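Local coordinates for protein L-lysine 6-monooxygenase involved in desferrioxamine biosynthesis (Erwinia amylovora CFBP1430, PDB 5O8P) that probably uses FAD and NADPH to N-hydroxylate cadaverine, an early step in making the siderophore desferrioxamine, at residues 26-31 with 112-117; 40-45 with 118-123. One frame throughout, in Å; residues are numbered along the deposited sequence.

Contact 1 (26-31 with 112-117)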
ATOM      1  N   LEU B  26       3.900 -34.461   6.036  1.00 34.88           N
ATOM      2  CA  LEU B  26       2.656 -34.957   5.480  1.00 37.16           C
ATOM      3  C   LEU B  26       2.547 -36.461   5.611  1.00 35.76           C
ATOM      4  O   LEU B  26       1.448 -36.950   5.842  1.00 35.98           O
ATOM      5  CB  LEU B  26       2.480 -34.513   4.026  1.00 38.35           C
ATOM      6  CG  LEU B  26       2.236 -33.009   3.844  1.00 38.32           C
ATOM      7  CD1 LEU B  26       2.213 -32.642   2.366  1.00 39.84           C
ATOM      8  CD2 LEU B  26       0.942 -32.576   4.513  1.00 36.66           C
ATOM      9  N   SER B  27       3.667 -37.189   5.481  1.00 39.06           N
ATOM     10  CA  SER B  27       3.645 -38.670   5.553  1.00 37.85           C
ATOM     11  C   SER B  27       3.602 -39.240   6.963  1.00 36.03           C
ATOM     12  O   SER B  27       3.043 -40.309   7.142  1.00 43.90           O
ATOM     13  CB  SER B  27       4.803 -39.301   4.776  1.00 37.41           C
ATOM     14  OG  SER B  27       6.051 -38.770   5.115  1.00 42.20           O
ATOM     15  N   GLU B  28       4.173 -38.549   7.955  1.00 36.24           N
ATOM     16  CA  GLU B  28       4.233 -39.082   9.334  1.00 37.77           C
ATOM     17  C   GLU B  28       2.902 -39.637   9.882  1.00 39.05           C
ATOM     18  O   GLU B  28       2.874 -40.786  10.322  1.00 39.79           O
ATOM     19  CB  GLU B  28       4.810 -38.070  10.333  1.00 38.46           C
ATOM     20  CG  GLU B  28       5.495 -38.736  11.532  1.00 39.40           C
ATOM     21  CD  GLU B  28       5.971 -37.768  12.612  1.00 41.19           C
ATOM     22  OE1 GLU B  28       5.318 -36.711  12.777  1.00 38.98           O
ATOM     23  OE2 GLU B  28       6.984 -38.067  13.307  1.00 42.47           O
ATOM     24  N   PRO B  29       1.797 -38.853   9.830  1.00 41.43           N
ATOM     25  CA  PRO B  29       0.531 -39.339  10.410  1.00 37.67           C
ATOM     26  C   PRO B  29      -0.280 -40.300   9.532  1.00 34.08           C
ATOM     27  O   PRO B  29      -1.305 -40.787   9.991  1.00 32.25           O
ATOM     28  CB  PRO B  29      -0.260 -38.048  10.623  1.00 38.36           C
ATOM     29  CG  PRO B  29       0.150 -37.210   9.477  1.00 39.48           C
ATOM     30  CD  PRO B  29       1.609 -37.526   9.216  1.00 41.37           C
ATOM     31  N   VAL B  30       0.165 -40.584   8.308  1.00 32.26           N
ATOM     32  CA  VAL B  30      -0.556 -41.507   7.435  1.00 36.79           C
ATOM     33  C   VAL B  30      -0.453 -42.958   7.952  1.00 43.65           C
ATOM     34  O   VAL B  30       0.643 -43.467   8.182  1.00 46.22           O
ATOM     35  CB  VAL B  30      -0.042 -41.410   5.980  1.00 36.80           C
ATOM     36  CG1 VAL B  30      -0.744 -42.406   5.067  1.00 37.56           C
ATOM     37  CG2 VAL B  30      -0.227 -39.994   5.456  1.00 39.00           C
ATOM     38  N   GLU B  31      -1.607 -43.607   8.125  1.00 49.94           N
ATOM     39  CA  GLU B  31      -1.684 -45.008   8.555  1.00 52.25           C
ATOM     40  C   GLU B  31      -1.138 -45.942   7.479  1.00 45.85           C
ATOM     41  O   GLU B  31      -1.450 -45.788   6.305  1.00 46.66           O
ATOM     42  CB  GLU B  31      -3.136 -45.399   8.883  1.00 66.17           C
ATOM     43  CG  GLU B  31      -3.702 -44.707  10.133  1.00 79.61           C
ATOM     44  CD  GLU B  31      -3.334 -45.396  11.455  1.00 94.75           C
ATOM     45  OE1 GLU B  31      -2.394 -46.228  11.486  1.00105.80           O
ATOM     46  OE2 GLU B  31      -3.990 -45.102  12.481  1.00 99.52           O
ATOM     47  N   GLU B 112      13.039 -31.277  14.097  1.00 41.27           N
ATOM     48  CA  GLU B 112      13.251 -31.799  15.447  1.00 43.50           C
ATOM     49  C   GLU B 112      12.046 -32.655  15.908  1.00 41.18           C
ATOM     50  O   GLU B 112      12.228 -33.765  16.394  1.00 45.57           O
ATOM     51  CB  GLU B 112      13.547 -30.637  16.422  1.00 51.21           C
ATOM     52  CG  GLU B 112      14.481 -30.962  17.582  1.00 67.30           C
ATOM     53  CD  GLU B 112      13.854 -31.853  18.658  1.00 82.03           C
ATOM     54  OE1 GLU B 112      12.615 -31.784  18.874  1.00 76.86           O
ATOM     55  OE2 GLU B 112      14.612 -32.629  19.299  1.00 87.47           O
ATOM     56  N   ARG B 113      10.825 -32.156  15.714  1.00 43.31           N
ATOM     57  CA  ARG B 113       9.595 -32.857  16.154  1.00 41.45           C
ATOM     58  C   ARG B 113       9.384 -34.203  15.449  1.00 40.28           C
ATOM     59  O   ARG B 113       8.799 -35.120  16.015  1.00 37.28           O
ATOM     60  CB  ARG B 113       8.352 -31.980  15.925  1.00 41.94           C
ATOM     61  CG  ARG B 113       7.469 -31.750  17.143  1.00 45.18           C
ATOM     62  CD  ARG B 113       6.165 -31.037  16.768  1.00 48.46           C
ATOM     63  NE  ARG B 113       5.202 -32.028  16.272  1.00 53.04           N
ATOM     64  CZ  ARG B 113       3.947 -32.218  16.704  1.00 52.07           C
ATOM     65  NH1 ARG B 113       3.404 -31.446  17.660  1.00 50.52           N
ATOM     66  NH2 ARG B 113       3.224 -33.212  16.163  1.00 45.90           N
ATOM     67  N   LEU B 114       9.838 -34.306  14.205  1.00 40.45           N
ATOM     68  CA  LEU B 114       9.609 -35.498  13.400  1.00 40.27           C
ATOM     69  C   LEU B 114      10.432 -36.688  13.868  1.00 39.35           C
ATOM     70  O   LEU B 114      11.513 -36.538  14.444  1.00 35.90           O
ATOM     71  CB  LEU B 114       9.933 -35.236  11.922  1.00 41.60           C
ATOM     72  CG  LEU B 114       8.950 -34.361  11.139  1.00 40.94           C
ATOM     73  CD1 LEU B 114       9.619 -33.769   9.898  1.00 42.26           C
ATOM     74  CD2 LEU B 114       7.735 -35.168  10.745  1.00 41.02           C
ATOM     75  N   GLY B 115       9.891 -37.872  13.591  1.00 40.83           N
ATOM     76  CA  GLY B 115      10.571 -39.133  13.827  1.00 40.33           C
ATOM     77  C   GLY B 115      11.196 -39.773  12.593  1.00 41.66           C
ATOM     78  O   GLY B 115      12.116 -40.572  12.717  1.00 48.47           O
ATOM     79  N   ASN B 116      10.713 -39.427  11.404  1.00 40.78           N
ATOM     80  CA  ASN B 116      11.100 -40.142  10.176  1.00 38.11           C
ATOM     81  C   ASN B 116      12.344 -39.603   9.470  1.00 39.80           C
ATOM     82  O   ASN B 116      12.619 -40.007   8.341  1.00 41.67           O
ATOM     83  CB  ASN B 116       9.921 -40.238   9.197  1.00 37.68           C
ATOM     84  CG  ASN B 116       9.234 -38.911   8.949  1.00 38.67           C
ATOM     85  OD1 ASN B 116       9.677 -37.864   9.429  1.00 35.50           O
ATOM     86  ND2 ASN B 116       8.114 -38.951   8.205  1.00 41.04           N
ATOM     87  N   LEU B 117      13.108 -38.727  10.123  1.00 40.42           N
ATOM     88  CA  LEU B 117      14.320 -38.154   9.517  1.00 41.84           C
ATOM     89  C   LEU B 117      15.577 -38.819  10.058  1.00 37.74           C
ATOM     90  O   LEU B 117      15.642 -39.080  11.243  1.00 36.71           O
ATOM     91  CB  LEU B 117      14.389 -36.645   9.790  1.00 42.09           C
ATOM     92  CG  LEU B 117      13.140 -35.845   9.417  1.00 43.54           C
ATOM     93  CD1 LEU B 117      13.372 -34.366   9.691  1.00 42.75           C
ATOM     94  CD2 LEU B 117      12.755 -36.110   7.959  1.00 44.50           C
TER

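Contact 2 (40-45 with 118-123). With FAD (flavin-adenine dinucleotide), chain C.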
ATOM      1  N   GLN B  40      22.635 -35.830   4.355  1.00 34.31           N
ATOM      2  CA  GLN B  40      24.047 -35.903   4.737  1.00 31.34           C
ATOM      3  C   GLN B  40      24.487 -34.866   5.776  1.00 30.59           C
ATOM      4  O   GLN B  40      25.469 -35.084   6.493  1.00 30.84           O
ATOM      5  CB  GLN B  40      24.944 -35.846   3.507  1.00 30.58           C
ATOM      6  CG  GLN B  40      25.050 -34.511   2.825  1.00 31.55           C
ATOM      7  CD  GLN B  40      25.659 -34.647   1.445  1.00 32.04           C
ATOM      8  OE1 GLN B  40      26.703 -35.298   1.240  1.00 32.75           O
ATOM      9  NE2 GLN B  40      25.006 -34.038   0.486  1.00 31.45           N
ATOM     10  N   ASN B  41      23.765 -33.757   5.860  1.00 32.27           N
ATOM     11  CA  ASN B  41      24.071 -32.693   6.826  1.00 34.74           C
ATOM     12  C   ASN B  41      23.624 -33.116   8.220  1.00 35.82           C
ATOM     13  O   ASN B  41      22.853 -34.073   8.351  1.00 36.29           O
ATOM     14  CB  ASN B  41      23.388 -31.383   6.417  1.00 36.88           C
ATOM     15  CG  ASN B  41      23.838 -30.910   5.061  1.00 38.50           C
ATOM     16  OD1 ASN B  41      23.024 -30.672   4.184  1.00 45.27           O
ATOM     17  ND2 ASN B  41      25.145 -30.791   4.877  1.00 37.52           N
ATOM     18  N   PRO B  42      24.130 -32.433   9.267  1.00 35.62           N
ATOM     19  CA  PRO B  42      23.760 -32.780  10.646  1.00 37.14           C
ATOM     20  C   PRO B  42      22.381 -32.292  11.099  1.00 38.39           C
ATOM     21  O   PRO B  42      21.846 -32.784  12.089  1.00 38.11           O
ATOM     22  CB  PRO B  42      24.865 -32.123  11.471  1.00 36.13           C
ATOM     23  CG  PRO B  42      25.305 -30.963  10.656  1.00 34.07           C
ATOM     24  CD  PRO B  42      25.202 -31.419   9.235  1.00 34.83           C
ATOM     25  N   GLY B  43      21.817 -31.328  10.386  1.00 40.59           N
ATOM     26  CA  GLY B  43      20.464 -30.872  10.651  1.00 40.76           C
ATOM     27  C   GLY B  43      19.966 -30.055   9.489  1.00 44.07           C
ATOM     28  O   GLY B  43      20.677 -29.861   8.486  1.00 43.33           O
ATOM     29  N   PHE B  44      18.736 -29.575   9.615  1.00 44.72           N
ATOM     30  CA  PHE B  44      18.180 -28.697   8.602  1.00 43.92           C
ATOM     31  C   PHE B  44      18.806 -27.329   8.796  1.00 44.93           C
ATOM     32  O   PHE B  44      18.853 -26.806   9.915  1.00 41.41           O
ATOM     33  CB  PHE B  44      16.671 -28.595   8.724  1.00 42.35           C
ATOM     34  CG  PHE B  44      16.028 -27.891   7.576  1.00 41.42           C
ATOM     35  CD1 PHE B  44      15.635 -28.606   6.447  1.00 42.70           C
ATOM     36  CD2 PHE B  44      15.811 -26.521   7.617  1.00 39.70           C
ATOM     37  CE1 PHE B  44      15.009 -27.972   5.381  1.00 42.62           C
ATOM     38  CE2 PHE B  44      15.209 -25.874   6.561  1.00 40.78           C
ATOM     39  CZ  PHE B  44      14.790 -26.601   5.436  1.00 40.55           C
ATOM     40  N   ASP B  45      19.312 -26.758   7.710  1.00 48.55           N
ATOM     41  CA  ASP B  45      19.904 -25.431   7.756  1.00 53.45           C
ATOM     42  C   ASP B  45      19.904 -24.918   6.329  1.00 55.43           C
ATOM     43  O   ASP B  45      20.740 -25.299   5.513  1.00 49.00           O
ATOM     44  CB  ASP B  45      21.317 -25.464   8.366  1.00 60.28           C
ATOM     45  CG  ASP B  45      21.669 -24.200   9.165  1.00 60.06           C
ATOM     46  OD1 ASP B  45      20.793 -23.318   9.373  1.00 54.41           O
ATOM     47  OD2 ASP B  45      22.848 -24.100   9.596  1.00 57.62           O
ATOM     48  N   ARG B 118      16.549 -39.080   9.185  1.00 34.67           N
ATOM     49  CA  ARG B 118      17.850 -39.629   9.557  1.00 34.57           C
ATOM     50  C   ARG B 118      18.953 -38.703   9.051  1.00 32.39           C
ATOM     51  O   ARG B 118      19.309 -38.723   7.866  1.00 30.12           O
ATOM     52  CB  ARG B 118      18.041 -41.040   8.964  1.00 36.36           C
ATOM     53  CG  ARG B 118      18.392 -42.082  10.005  1.00 41.80           C
ATOM     54  CD  ARG B 118      17.227 -42.961  10.409  1.00 44.72           C
ATOM     55  NE  ARG B 118      16.141 -42.240  11.072  1.00 50.22           N
ATOM     56  CZ  ARG B 118      15.055 -42.811  11.610  1.00 55.69           C
ATOM     57  NH1 ARG B 118      14.886 -44.140  11.605  1.00 61.45           N
ATOM     58  NH2 ARG B 118      14.123 -42.047  12.168  1.00 55.65           N
ATOM     59  N   TRP B 119      19.492 -37.885   9.949  1.00 31.78           N
ATOM     60  CA  TRP B 119      20.569 -36.954   9.588  1.00 33.50           C
ATOM     61  C   TRP B 119      21.930 -37.656   9.534  1.00 33.65           C
ATOM     62  O   TRP B 119      22.046 -38.820   9.895  1.00 36.17           O
ATOM     63  CB  TRP B 119      20.607 -35.778  10.571  1.00 34.34           C
ATOM     64  CG  TRP B 119      19.340 -34.995  10.572  1.00 35.02           C
ATOM     65  CD1 TRP B 119      18.364 -35.018  11.520  1.00 36.31           C
ATOM     66  CD2 TRP B 119      18.888 -34.108   9.549  1.00 35.97           C
ATOM     67  NE1 TRP B 119      17.331 -34.195  11.157  1.00 37.88           N
ATOM     68  CE2 TRP B 119      17.628 -33.617   9.952  1.00 36.74           C
ATOM     69  CE3 TRP B 119      19.431 -33.674   8.331  1.00 36.27           C
ATOM     70  CZ2 TRP B 119      16.896 -32.705   9.183  1.00 36.62           C
ATOM     71  CZ3 TRP B 119      18.709 -32.775   7.557  1.00 36.51           C
ATOM     72  CH2 TRP B 119      17.456 -32.294   7.988  1.00 37.51           C
ATOM     73  N   ASN B 120      22.952 -36.940   9.071  1.00 33.52           N
ATOM     74  CA  ASN B 120      24.329 -37.465   8.993  1.00 33.85           C
ATOM     75  C   ASN B 120      24.418 -38.783   8.209  1.00 32.53           C
ATOM     76  O   ASN B 120      25.114 -39.689   8.595  1.00 31.40           O
ATOM     77  CB  ASN B 120      24.940 -37.594  10.401  1.00 35.68           C
ATOM     78  CG  ASN B 120      25.104 -36.244  11.090  1.00 38.99           C
ATOM     79  OD1 ASN B 120      24.545 -36.018  12.166  1.00 37.83           O
ATOM     80  ND2 ASN B 120      25.856 -35.325  10.458  1.00 41.17           N
ATOM     81  N   THR B 121      23.726 -38.845   7.081  1.00 31.17           N
ATOM     82  CA  THR B 121      23.601 -40.055   6.273  1.00 30.61           C
ATOM     83  C   THR B 121      23.763 -39.717   4.790  1.00 31.34           C
ATOM     84  O   THR B 121      22.813 -39.295   4.129  1.00 34.04           O
ATOM     85  CB  THR B 121      22.210 -40.677   6.525  1.00 30.95           C
ATOM     86  OG1 THR B 121      21.949 -40.706   7.928  1.00 31.13           O
ATOM     87  CG2 THR B 121      22.111 -42.072   5.971  1.00 30.61           C
ATOM     88  N   ARG B 122      24.980 -39.870   4.285  1.00 31.79           N
ATOM     89  CA  ARG B 122      25.281 -39.569   2.886  1.00 33.14           C
ATOM     90  C   ARG B 122      25.006 -40.819   2.066  1.00 34.02           C
ATOM     91  O   ARG B 122      25.629 -41.855   2.274  1.00 36.55           O
ATOM     92  CB  ARG B 122      26.740 -39.123   2.721  1.00 34.91           C
ATOM     93  CG  ARG B 122      27.161 -38.748   1.303  1.00 37.37           C
ATOM     94  CD  ARG B 122      28.521 -38.075   1.263  1.00 39.89           C
ATOM     95  NE  ARG B 122      29.585 -39.003   1.682  1.00 44.68           N
ATOM     96  CZ  ARG B 122      30.293 -38.940   2.824  1.00 48.71           C
ATOM     97  NH1 ARG B 122      30.105 -37.972   3.730  1.00 54.70           N
ATOM     98  NH2 ARG B 122      31.223 -39.859   3.066  1.00 44.44           N
ATOM     99  N   VAL B 123      24.055 -40.720   1.151  1.00 35.69           N
ATOM    100  CA  VAL B 123      23.778 -41.800   0.205  1.00 34.67           C
ATOM    101  C   VAL B 123      24.881 -41.805  -0.837  1.00 35.30           C
ATOM    102  O   VAL B 123      25.183 -40.756  -1.409  1.00 32.91           O
ATOM    103  CB  VAL B 123      22.412 -41.611  -0.468  1.00 34.16           C
ATOM    104  CG1 VAL B 123      22.223 -42.592  -1.623  1.00 35.28           C
ATOM    105  CG2 VAL B 123      21.308 -41.757   0.570  1.00 34.48           C
TER
HETATM  106  PA  FAD C 501      17.775 -28.165  -0.686  1.00 81.94           P
HETATM  107  O1A FAD C 501      18.133 -27.152   0.386  1.00 74.09           O
HETATM  108  O2A FAD C 501      18.605 -28.233  -1.945  1.00 70.04           O
HETATM  109  O5B FAD C 501      17.789 -29.597   0.062  1.00 89.76           O
HETATM  110  C5B FAD C 501      18.603 -30.682  -0.369  1.00 93.35           C
HETATM  111  C4B FAD C 501      19.189 -31.484   0.788  1.00 92.51           C
HETATM  112  O4B FAD C 501      19.611 -32.769   0.306  1.00 91.14           O
HETATM  113  C3B FAD C 501      20.425 -30.825   1.391  1.00 92.41           C
HETATM  114  O3B FAD C 501      20.298 -30.826   2.819  1.00 71.22           O
HETATM  115  C2B FAD C 501      21.597 -31.660   0.875  1.00 93.74           C
HETATM  116  O2B FAD C 501      22.710 -31.728   1.773  1.00102.75           O
HETATM  117  C1B FAD C 501      20.964 -33.028   0.709  1.00 89.91           C
HETATM  118  N9A FAD C 501      21.672 -33.975  -0.195  1.00 89.25           N
HETATM  119  C8A FAD C 501      22.105 -33.781  -1.458  1.00 89.69           C
HETATM  120  N7A FAD C 501      22.703 -34.908  -1.934  1.00 85.07           N
HETATM  121  C5A FAD C 501      22.655 -35.846  -0.964  1.00 83.69           C
HETATM  122  C6A FAD C 501      23.096 -37.256  -0.781  1.00 80.99           C
HETATM  123  N6A FAD C 501      23.736 -37.924  -1.771  1.00 86.95           N
HETATM  124  N1A FAD C 501      22.836 -37.860   0.409  1.00 75.99           N
HETATM  125  C2A FAD C 501      22.202 -37.219   1.414  1.00 77.16           C
HETATM  126  N3A FAD C 501      21.785 -35.942   1.317  1.00 71.15           N
HETATM  127  C4A FAD C 501      21.973 -35.220   0.179  1.00 82.70           C
HETATM  128  N1  FAD C 501      11.415 -20.501  -3.157  1.00100.83           N
HETATM  129  C2  FAD C 501      10.237 -20.003  -2.699  1.00100.06           C
HETATM  130  O2  FAD C 501       9.176 -20.522  -3.115  1.00 91.22           O
HETATM  131  N3  FAD C 501      10.177 -18.984  -1.814  1.00100.91           N
HETATM  132  C4  FAD C 501      11.287 -18.392  -1.334  1.00 95.54           C
HETATM  133  O4  FAD C 501      11.206 -17.450  -0.523  1.00 90.37           O
HETATM  134  C4X FAD C 501      12.615 -18.878  -1.786  1.00 93.34           C
HETATM  135  N5  FAD C 501      13.766 -18.329  -1.340  1.00 83.55           N
HETATM  136  C5X FAD C 501      14.961 -18.794  -1.775  1.00 95.47           C
HETATM  137  C6  FAD C 501      16.115 -18.187  -1.282  1.00103.36           C
HETATM  138  C7  FAD C 501      17.380 -18.612  -1.682  1.00104.55           C
HETATM  139  C7M FAD C 501      18.614 -17.937  -1.137  1.00 95.80           C
HETATM  140  C8  FAD C 501      17.492 -19.737  -2.655  1.00103.41           C
HETATM  141  C8M FAD C 501      18.847 -20.215  -3.103  1.00 98.10           C
HETATM  142  C9  FAD C 501      16.342 -20.349  -3.157  1.00105.69           C
HETATM  143  C9A FAD C 501      15.058 -19.932  -2.761  1.00105.54           C
HETATM  144  N10 FAD C 501      13.847 -20.532  -3.245  1.00112.87           N
HETATM  145  C10 FAD C 501      12.616 -20.004  -2.763  1.00101.91           C
HETATM  146  C1' FAD C 501      13.809 -21.665  -4.211  1.00113.15           C
HETATM  147  C2' FAD C 501      13.704 -23.041  -3.512  1.00109.04           C
HETATM  148  O2' FAD C 501      12.689 -23.009  -2.486  1.00 95.16           O
HETATM  149  C3' FAD C 501      15.031 -23.536  -2.907  1.00102.86           C
HETATM  150  O3' FAD C 501      16.027 -23.678  -3.932  1.00101.10           O
HETATM  151  C4' FAD C 501      14.902 -24.872  -2.164  1.00 97.60           C
HETATM  152  O4' FAD C 501      15.927 -24.965  -1.168  1.00 78.97           O
HETATM  153  C5' FAD C 501      15.010 -26.079  -3.092  1.00 99.50           C
HETATM  154  O5' FAD C 501      14.373 -27.200  -2.474  1.00 99.51           O
HETATM  155  P   FAD C 501      15.203 -28.531  -2.151  1.00 83.70           P
HETATM  156  O1P FAD C 501      14.278 -29.496  -1.440  1.00 76.54           O
HETATM  157  O2P FAD C 501      15.812 -28.906  -3.473  1.00 68.07           O
HETATM  158  O3P FAD C 501      16.222 -27.863  -1.071  1.00 95.50           O

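Contact 1 (26-31 with 112-117)
The methyl CD2 of Leu114 sits over one face of the Glu28 carboxylate, 3.7 Å from Glu28 CD. The backbone N-H of Gly115 reaches the group at its oxygen end, on the syn side of OE2 and 34° out of the carboxylate plane, displaced toward the face that Leu114 covers. This is a hydrogen bond, with Gly115 N 2.9 Å from Glu28 OE2 and an N-H...O angle of 154°. The amide of Asn116 packs its ND2 corner beside Glu28 CB, at 4.0 Å, and Ser27 OG, at 3.7 Å; ND2 donates to Ala24 O and Ser27 OG is bonded to Leu23 O, so both side chains are tied to the helix 18-27 backbone. Glu28 bridges the gap because CG stands anti to the backbone N (chi1 -152°) and the chain runs on extended. Its backbone belongs to a type I turn from Ser27 to Val30, closed by Val30 N on Ser27 O at 3.1 Å, as the chain leaves the helix. Leu114, the first residue to leave the helix 100-113 conformation, also packs on Leu21 and Cys25. Both carboxylate oxygens are thus engaged, OE2 by the Gly115 amide just beyond helix 100-113 and OE1 by the hydroxyl of Tyr75. Arg113, in cation-pi contact with the same tyrosine, has NH2 5.3 Å from Glu28 OE1; this nearby positive charge would be expected to favour the ionised acid without forming a salt bridge.

Contact 2 (40-45 with 118-123)
The loop that follows strand 35-38 of the FAD-binding Rossmann-type fold meets the start of strand 121-129 here, against the adenosine half of FAD. Gly43 lies on the indole of Trp119: its CA is 3.8 Å from the centroid of the six-membered ring and 12° off the normal, a CH-pi contact over the centre. On the same face, toward the rim, Phe44 N sits 3.4 Å from Trp119 CH2, and CH2 in turn comes to the edge of the Phe44 ring, near its plane. Asn41 O lies at the indole edge beside CE3 and accepts a hydrogen bond from Asn120 N (3.0 Å, 166°), the donor standing above the carbonyl plane. Asn120, in a left-handed backbone conformation, turns its amide back so that ND2 approaches Pro42 CA to 3.3 Å. Gln40 is wedged between protein and cofactor, CG between the backbone N and the carbonyl carbon (chi1 73°) and the chain extended beyond: OE1 touches the Arg122 methylenes, while NE2 lies over the adenine face, 3.3 Å from FAD C4A. Val123 meets the adenine edge with its backbone, N donating to FAD N1A (3.2 Å) and O accepting from FAD N6A (3.2 Å), a pairing consistent with adenine recognition. Arg122 directs its guanidinium to Glu124 in a salt bridge. Asp39, just before segment 40-45, also hydrogen-bonds FAD and takes the amide N-H of Asn41. Phe44 packs on Asn104 and Cys107 and Trp119 on Ala111, all of helix 100-113; Arg118 pairs through its backbone with strand 35-38, and Arg122 with Thr140 of the antiparallel strand 134-141.

Along the chain the segments come in the order 26-31, 40-45, 112-117, 118-123, so the two contacts alternate, and their centres lie 16 Å apart. Strand 35-38 runs between the two early segments, and its parallel partner, strand 117-118, spans the junction of the two late ones. Contact 1 brings together the ends of helices 18-27 and 100-113, about 13 Å from FAD at the side chain of Leu114. Contact 2 lies where the chain leaves strands 35-38 and 117-118 and enters strand 121-129, against the adenine. The same pair of neighbouring strands therefore connects a helix-end junction away from the cofactor with the pocket for its adenosine portion, all around the mixed sheet of the FAD-binding part.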